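Local coordinates for PDZ domain protein (Parabacteroides distasonis, PDB 4L8N) that is of unknown function but carries PDZ domains flanking a DUF4136 domain and binds a magnesium ion, at residues M116-E126 and T379-W390. Residues are numbered along the deposited sequence; the frame is centred on the assembly and turned at random.
Sequences MYSLETTNEQE and TDANGFKYCMFW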
HETATM    1  N   MSE A 116       1.697 -33.975  15.905  1.00 56.94           N
HETATM    2  CA  MSE A 116       3.033 -34.127  15.399  1.00 56.89           C
HETATM    3  C   MSE A 116       3.322 -35.539  14.918  1.00 59.57           C
HETATM    4  O   MSE A 116       4.334 -35.749  14.255  1.00 59.96           O
HETATM    5  CB  MSE A 116       4.051 -33.575  16.363  1.00 61.17           C
HETATM    6  CG  MSE A 116       4.150 -32.062  16.190  1.00 68.96           C
HETATM    7 SE   MSE A 116       5.244 -31.278  17.519  0.75 80.65          SE
HETATM    8  CE  MSE A 116       4.192 -29.555  17.802  1.00 77.63           C
ATOM      9  N   TYR A 117       2.362 -36.458  15.066  1.00 55.11           N
ATOM     10  CA  TYR A 117       2.459 -37.750  14.412  1.00 54.49           C
ATOM     11  C   TYR A 117       2.308 -37.510  12.903  1.00 56.20           C
ATOM     12  O   TYR A 117       2.919 -38.207  12.084  1.00 54.49           O
ATOM     13  CB  TYR A 117       1.326 -38.684  14.876  1.00 56.08           C
ATOM     14  CG  TYR A 117       1.441 -39.357  16.228  1.00 58.92           C
ATOM     15  CD1 TYR A 117       2.665 -39.827  16.694  1.00 62.33           C
ATOM     16  CD2 TYR A 117       0.302 -39.689  16.955  1.00 59.35           C
ATOM     17  CE1 TYR A 117       2.763 -40.528  17.899  1.00 64.58           C
ATOM     18  CE2 TYR A 117       0.385 -40.401  18.149  1.00 61.63           C
ATOM     19  CZ  TYR A 117       1.619 -40.801  18.630  1.00 69.58           C
ATOM     20  OH  TYR A 117       1.695 -41.466  19.829  1.00 72.81           O
ATOM     21  N   SER A 118       1.446 -36.503  12.547  1.00 52.06           N
ATOM     22  CA  SER A 118       1.117 -36.191  11.168  1.00 50.71           C
ATOM     23  C   SER A 118       0.890 -34.701  10.897  1.00 57.91           C
ATOM     24  O   SER A 118      -0.250 -34.301  10.631  1.00 59.32           O
ATOM     25  CB  SER A 118      -0.119 -36.977  10.758  1.00 49.48           C
ATOM     26  OG  SER A 118      -0.254 -36.946   9.351  1.00 55.08           O
ATOM     27  N   LEU A 119       1.979 -33.884  10.890  1.00 54.89           N
ATOM     28  CA  LEU A 119       1.896 -32.441  10.596  1.00 54.08           C
ATOM     29  C   LEU A 119       1.435 -32.198   9.167  1.00 56.75           C
ATOM     30  O   LEU A 119       0.830 -31.173   8.880  1.00 56.10           O
ATOM     31  CB  LEU A 119       3.224 -31.715  10.828  1.00 54.39           C
ATOM     32  CG  LEU A 119       3.573 -31.332  12.256  1.00 59.63           C
ATOM     33  CD1 LEU A 119       4.824 -30.471  12.279  1.00 61.05           C
ATOM     34  CD2 LEU A 119       2.449 -30.562  12.929  1.00 61.03           C
ATOM     35  N   GLU A 120       1.726 -33.161   8.291  1.00 52.58           N
ATOM     36  CA  GLU A 120       1.366 -33.241   6.884  1.00 51.29           C
ATOM     37  C   GLU A 120      -0.124 -33.133   6.691  1.00 57.48           C
ATOM     38  O   GLU A 120      -0.567 -32.657   5.649  1.00 58.65           O
ATOM     39  CB  GLU A 120       1.833 -34.592   6.312  1.00 52.34           C
ATOM     40  CG  GLU A 120       3.328 -34.687   6.103  1.00 57.71           C
ATOM     41  CD  GLU A 120       4.153 -35.280   7.225  1.00 64.58           C
ATOM     42  OE1 GLU A 120       3.731 -35.220   8.403  1.00 59.75           O
ATOM     43  OE2 GLU A 120       5.251 -35.788   6.914  1.00 60.93           O
ATOM     44  N   THR A 121      -0.902 -33.620   7.677  1.00 53.55           N
ATOM     45  CA  THR A 121      -2.356 -33.630   7.589  1.00 51.44           C
ATOM     46  C   THR A 121      -3.016 -32.700   8.601  1.00 54.62           C
ATOM     47  O   THR A 121      -4.125 -32.231   8.328  1.00 54.10           O
ATOM     48  CB  THR A 121      -2.894 -35.071   7.772  1.00 50.20           C
ATOM     49  OG1 THR A 121      -2.601 -35.556   9.085  1.00 47.98           O
ATOM     50  CG2 THR A 121      -2.367 -36.034   6.730  1.00 43.84           C
ATOM     51  N   THR A 122      -2.360 -32.432   9.761  1.00 51.14           N
ATOM     52  CA  THR A 122      -2.976 -31.666  10.858  1.00 50.76           C
ATOM     53  C   THR A 122      -2.137 -30.509  11.337  1.00 55.26           C
ATOM     54  O   THR A 122      -1.261 -30.680  12.191  1.00 56.65           O
ATOM     55  CB  THR A 122      -3.267 -32.619  12.022  1.00 53.87           C
ATOM     56  OG1 THR A 122      -3.913 -33.791  11.505  1.00 50.97           O
ATOM     57  CG2 THR A 122      -4.087 -31.964  13.154  1.00 45.34           C
ATOM     58  N   ASN A 123      -2.459 -29.310  10.848  1.00 51.78           N
ATOM     59  CA  ASN A 123      -1.744 -28.093  11.242  1.00 52.44           C
ATOM     60  C   ASN A 123      -2.579 -26.846  11.035  1.00 57.13           C
ATOM     61  O   ASN A 123      -3.614 -26.881  10.365  1.00 56.18           O
ATOM     62  CB  ASN A 123      -0.393 -27.951  10.488  1.00 51.14           C
ATOM     63  CG  ASN A 123      -0.496 -27.738   8.997  1.00 66.59           C
ATOM     64  OD1 ASN A 123      -0.772 -26.634   8.504  1.00 55.12           O
ATOM     65  ND2 ASN A 123      -0.185 -28.776   8.244  1.00 60.35           N
ATOM     66  N   GLU A 124      -2.082 -25.728  11.579  1.00 55.84           N
ATOM     67  CA  GLU A 124      -2.676 -24.408  11.449  1.00 55.89           C
ATOM     68  C   GLU A 124      -1.627 -23.430  10.992  1.00 60.27           C
ATOM     69  O   GLU A 124      -0.540 -23.372  11.553  1.00 58.57           O
ATOM     70  CB  GLU A 124      -3.301 -23.924  12.760  1.00 58.29           C
ATOM     71  CG  GLU A 124      -4.501 -24.715  13.230  1.00 71.26           C
ATOM     72  CD  GLU A 124      -4.711 -24.533  14.715  1.00101.31           C
ATOM     73  OE1 GLU A 124      -3.728 -24.690  15.477  1.00106.99           O
ATOM     74  OE2 GLU A 124      -5.849 -24.197  15.114  1.00 98.12           O
ATOM     75  N   GLN A 125      -1.962 -22.634   9.987  1.00 57.74           N
ATOM     76  CA  GLN A 125      -1.059 -21.626   9.464  1.00 57.03           C
ATOM     77  C   GLN A 125      -1.835 -20.340   9.177  1.00 61.58           C
ATOM     78  O   GLN A 125      -3.045 -20.374   8.968  1.00 61.53           O
ATOM     79  CB  GLN A 125      -0.347 -22.137   8.214  1.00 57.26           C
ATOM     80  CG  GLN A 125       0.725 -23.169   8.488  1.00 59.21           C
ATOM     81  CD  GLN A 125       1.285 -23.690   7.201  1.00 77.13           C
ATOM     82  OE1 GLN A 125       1.956 -22.966   6.459  1.00 75.22           O
ATOM     83  NE2 GLN A 125       1.001 -24.952   6.895  1.00 65.47           N
ATOM     84  N   GLU A 126      -1.131 -19.210   9.226  1.00 58.53           N
ATOM     85  CA  GLU A 126      -1.623 -17.863   8.990  1.00 57.58           C
ATOM     86  C   GLU A 126      -0.811 -17.235   7.908  1.00 61.03           C
ATOM     87  O   GLU A 126       0.370 -17.563   7.751  1.00 62.12           O
ATOM     88  CB  GLU A 126      -1.502 -17.007  10.258  1.00 60.15           C
ATOM     89  CG  GLU A 126      -2.527 -17.269  11.346  1.00 75.90           C
ATOM     90  CD  GLU A 126      -2.118 -16.810  12.737  1.00111.73           C
ATOM     91  OE1 GLU A 126      -0.928 -16.468  12.940  1.00110.58           O
ATOM     92  OE2 GLU A 126      -2.984 -16.841  13.642  1.00111.83           O
ATOM     93  N   THR A 379       6.571 -21.940  10.598  1.00 65.93           N
ATOM     94  CA  THR A 379       6.039 -21.464  11.866  1.00 67.31           C
ATOM     95  C   THR A 379       4.526 -21.619  11.774  1.00 71.16           C
ATOM     96  O   THR A 379       3.918 -21.104  10.838  1.00 70.52           O
ATOM     97  CB  THR A 379       6.527 -20.033  12.183  1.00 77.23           C
ATOM     98  OG1 THR A 379       7.962 -20.005  12.162  1.00 84.26           O
ATOM     99  CG2 THR A 379       6.032 -19.527  13.535  1.00 71.01           C
ATOM    100  N   ASP A 380       3.923 -22.364  12.708  1.00 68.38           N
ATOM    101  CA  ASP A 380       2.473 -22.561  12.681  1.00 67.22           C
ATOM    102  C   ASP A 380       1.733 -21.332  13.263  1.00 73.44           C
ATOM    103  O   ASP A 380       2.368 -20.406  13.784  1.00 73.17           O
ATOM    104  CB  ASP A 380       2.061 -23.870  13.383  1.00 68.14           C
ATOM    105  CG  ASP A 380       2.041 -23.901  14.904  1.00 74.03           C
ATOM    106  OD1 ASP A 380       2.391 -22.879  15.531  1.00 73.97           O
ATOM    107  OD2 ASP A 380       1.695 -24.963  15.469  1.00 80.74           O
ATOM    108  N   ALA A 381       0.387 -21.345  13.177  1.00 71.91           N
ATOM    109  CA  ALA A 381      -0.487 -20.253  13.615  1.00 72.43           C
ATOM    110  C   ALA A 381      -0.347 -19.955  15.101  1.00 79.35           C
ATOM    111  O   ALA A 381      -0.443 -18.792  15.484  1.00 80.36           O
ATOM    112  CB  ALA A 381      -1.933 -20.571  13.284  1.00 72.04           C
ATOM    113  N   ASN A 382      -0.091 -20.982  15.930  1.00 77.11           N
ATOM    114  CA  ASN A 382       0.068 -20.783  17.367  1.00 78.69           C
ATOM    115  C   ASN A 382       1.519 -20.348  17.747  1.00 82.74           C
ATOM    116  O   ASN A 382       1.847 -20.301  18.933  1.00 84.76           O
ATOM    117  CB  ASN A 382      -0.413 -21.998  18.187  1.00 84.16           C
ATOM    118  CG  ASN A 382      -0.038 -23.353  17.661  1.00125.19           C
ATOM    119  OD1 ASN A 382       0.969 -23.948  18.076  1.00129.79           O
ATOM    120  ND2 ASN A 382      -0.887 -23.900  16.794  1.00115.60           N
ATOM    121  N   GLY A 383       2.319 -19.939  16.755  1.00 76.97           N
ATOM    122  CA  GLY A 383       3.665 -19.411  16.954  1.00 77.03           C
ATOM    123  C   GLY A 383       4.827 -20.381  17.079  1.00 81.65           C
ATOM    124  O   GLY A 383       5.954 -19.927  17.295  1.00 83.05           O
ATOM    125  N   PHE A 384       4.585 -21.714  16.966  1.00 77.67           N
ATOM    126  CA  PHE A 384       5.633 -22.746  17.036  1.00 77.21           C
ATOM    127  C   PHE A 384       6.495 -22.638  15.782  1.00 78.25           C
ATOM    128  O   PHE A 384       5.979 -22.717  14.672  1.00 76.06           O
ATOM    129  CB  PHE A 384       5.056 -24.161  17.228  1.00 78.79           C
ATOM    130  CG  PHE A 384       6.114 -25.231  17.399  1.00 83.02           C
ATOM    131  CD1 PHE A 384       7.179 -25.053  18.285  1.00 88.74           C
ATOM    132  CD2 PHE A 384       6.040 -26.429  16.693  1.00 85.44           C
ATOM    133  CE1 PHE A 384       8.165 -26.041  18.432  1.00 90.53           C
ATOM    134  CE2 PHE A 384       7.029 -27.418  16.845  1.00 89.09           C
ATOM    135  CZ  PHE A 384       8.076 -27.220  17.720  1.00 88.68           C
ATOM    136  N   LYS A 385       7.799 -22.384  15.975  1.00 76.09           N
ATOM    137  CA  LYS A 385       8.795 -22.085  14.938  1.00 75.19           C
ATOM    138  C   LYS A 385       9.385 -23.299  14.214  1.00 76.96           C
ATOM    139  O   LYS A 385       9.939 -23.127  13.122  1.00 76.57           O
ATOM    140  CB  LYS A 385       9.971 -21.300  15.569  1.00 78.32           C
ATOM    141  CG  LYS A 385       9.717 -19.805  15.821  1.00 75.63           C
ATOM    142  CD  LYS A 385      10.552 -19.251  16.996  1.00 83.46           C
ATOM    143  CE  LYS A 385      12.033 -19.122  16.701  1.00100.11           C
ATOM    144  NZ  LYS A 385      12.825 -18.632  17.870  1.00110.57           N
ATOM    145  N   TYR A 386       9.304 -24.497  14.801  1.00 71.89           N
ATOM    146  CA  TYR A 386      10.038 -25.617  14.226  1.00 71.58           C
ATOM    147  C   TYR A 386       9.181 -26.757  13.683  1.00 72.51           C
ATOM    148  O   TYR A 386       9.601 -27.918  13.739  1.00 72.12           O
ATOM    149  CB  TYR A 386      11.057 -26.131  15.268  1.00 75.11           C
ATOM    150  CG  TYR A 386      11.859 -25.006  15.899  1.00 79.55           C
ATOM    151  CD1 TYR A 386      12.637 -24.148  15.117  1.00 82.03           C
ATOM    152  CD2 TYR A 386      11.783 -24.750  17.265  1.00 81.79           C
ATOM    153  CE1 TYR A 386      13.329 -23.077  15.682  1.00 84.93           C
ATOM    154  CE2 TYR A 386      12.499 -23.701  17.847  1.00 84.70           C
ATOM    155  CZ  TYR A 386      13.275 -22.869  17.053  1.00 94.18           C
ATOM    156  OH  TYR A 386      13.978 -21.833  17.631  1.00 97.52           O
ATOM    157  N   CYS A 387       8.039 -26.417  13.056  1.00 66.63           N
ATOM    158  CA  CYS A 387       7.181 -27.403  12.405  1.00 64.22           C
ATOM    159  C   CYS A 387       7.871 -27.953  11.156  1.00 64.00           C
ATOM    160  O   CYS A 387       8.342 -27.193  10.321  1.00 65.23           O
ATOM    161  CB  CYS A 387       5.824 -26.805  12.060  1.00 63.85           C
ATOM    162  SG  CYS A 387       4.899 -26.196  13.484  1.00 68.32           S
HETATM  163  N   MSE A 388       7.978 -29.274  11.058  1.00 55.79           N
HETATM  164  CA  MSE A 388       8.598 -29.950   9.922  1.00 52.09           C
HETATM  165  C   MSE A 388       7.828 -31.207   9.586  1.00 56.89           C
HETATM  166  O   MSE A 388       7.363 -31.915  10.496  1.00 57.57           O
HETATM  167  CB  MSE A 388      10.060 -30.317  10.224  1.00 53.73           C
HETATM  168  CG  MSE A 388      10.980 -29.101  10.358  1.00 58.57           C
HETATM  169 SE   MSE A 388      12.787 -29.558  10.843  0.75 64.48          SE
HETATM  170  CE  MSE A 388      12.522 -30.120  12.579  1.00 61.84           C
ATOM    171  N   PHE A 389       7.719 -31.518   8.290  1.00 51.18           N
ATOM    172  CA  PHE A 389       7.121 -32.782   7.910  1.00 50.20           C
ATOM    173  C   PHE A 389       8.190 -33.851   8.050  1.00 56.63           C
ATOM    174  O   PHE A 389       9.382 -33.537   8.224  1.00 57.95           O
ATOM    175  CB  PHE A 389       6.547 -32.747   6.483  1.00 50.38           C
ATOM    176  CG  PHE A 389       5.576 -31.617   6.262  1.00 50.45           C
ATOM    177  CD1 PHE A 389       4.544 -31.379   7.161  1.00 52.87           C
ATOM    178  CD2 PHE A 389       5.688 -30.796   5.153  1.00 52.16           C
ATOM    179  CE1 PHE A 389       3.653 -30.327   6.964  1.00 53.55           C
ATOM    180  CE2 PHE A 389       4.787 -29.751   4.949  1.00 54.68           C
ATOM    181  CZ  PHE A 389       3.775 -29.525   5.857  1.00 52.33           C
ATOM    182  N   TRP A 390       7.771 -35.108   7.964  1.00 52.45           N
ATOM    183  CA  TRP A 390       8.694 -36.219   8.004  1.00 54.19           C
ATOM    184  C   TRP A 390       9.498 -36.263   6.710  1.00 61.14           C
ATOM    185  O   TRP A 390       9.021 -35.828   5.656  1.00 61.38           O
ATOM    186  CB  TRP A 390       7.919 -37.529   8.188  1.00 52.35           C
ATOM    187  CG  TRP A 390       7.145 -37.640   9.470  1.00 51.95           C
ATOM    188  CD1 TRP A 390       5.799 -37.782   9.600  1.00 53.57           C
ATOM    189  CD2 TRP A 390       7.689 -37.678  10.797  1.00 52.37           C
ATOM    190  NE1 TRP A 390       5.463 -37.920  10.928  1.00 53.29           N
ATOM    191  CE2 TRP A 390       6.602 -37.841  11.688  1.00 55.78           C
ATOM    192  CE3 TRP A 390       8.993 -37.608  11.321  1.00 54.46           C
ATOM    193  CZ2 TRP A 390       6.780 -37.962  13.074  1.00 55.76           C
ATOM    194  CZ3 TRP A 390       9.164 -37.714  12.692  1.00 56.92           C
ATOM    195  CH2 TRP A 390       8.066 -37.879  13.555  1.00 57.12           C
TER
HETATM  196  O   HOH W   1       6.460 -36.378   4.618  1.00 49.87           O
HETATM  197  O   HOH W   2       1.863 -19.892   9.595  0.50 31.09           O
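The indole of Trp390 meets Tyr117 at its edge: NE1 donates to Tyr117 O at 2.8 Å, with the oxygen in the ring plane and the bond almost straight (174°). The donor stands above the carbonyl plane of Tyr117. Leu119 O and Asn123 ND2 lie at the edge of the Phe389 ring, near its plane; the oxygen is 3.5 Å from Phe389 CE1. Asn123 ND2 donates to Leu119 O, which ties the loop to the start of the strand. On one face of the Phe384 ring, Tyr386 N lies over the centre. Met116, a selenomethionine, makes an oblique Met-aromatic contact, its SE 5.4 Å from the centroid of the Phe384 ring. Its methyl CE separately touches Phe384 CE2 at 3.7 Å.

Glu120 slides past Phe389 in the opposite direction and crosses Trp390 at about a right angle. Its chain bends at chi2 (93°), which brings the carboxylate to the backbone of Trp390. Two donors hold Glu120 OE2: Trp390 N at 2.8 Å, from above the carboxylate plane, and a water that bridges to Trp390 O. Glu120 CG is 3.7 Å from Phe389 CD1. Leu119 CD1 packs on Cys387 CB at 3.8 Å.

At the other end, Ala381 N donates to Glu124 O at 2.8 Å. Ala381 belongs to a type I turn from Asp380 to Gly383, and its CB rests on Glu124 CB. Asp380 OD1 accepts from Phe384 N. A second water joins Glu126 N to Thr379 O.

Residues 379-390, an irregular loop between helices 354-367 and 395-402, thus bond near both ends to the lead-in and start of strand 123-135, away from the magnesium-binding residues. In the mixed sheet, Asn123 and Gln125 pair with strand 298-309, and Glu126 forms a salt bridge with Lys457. Trp390 also meets Arg372 in a cation-pi contact and packs on Tyr395 and Ile398 of helix 395-402.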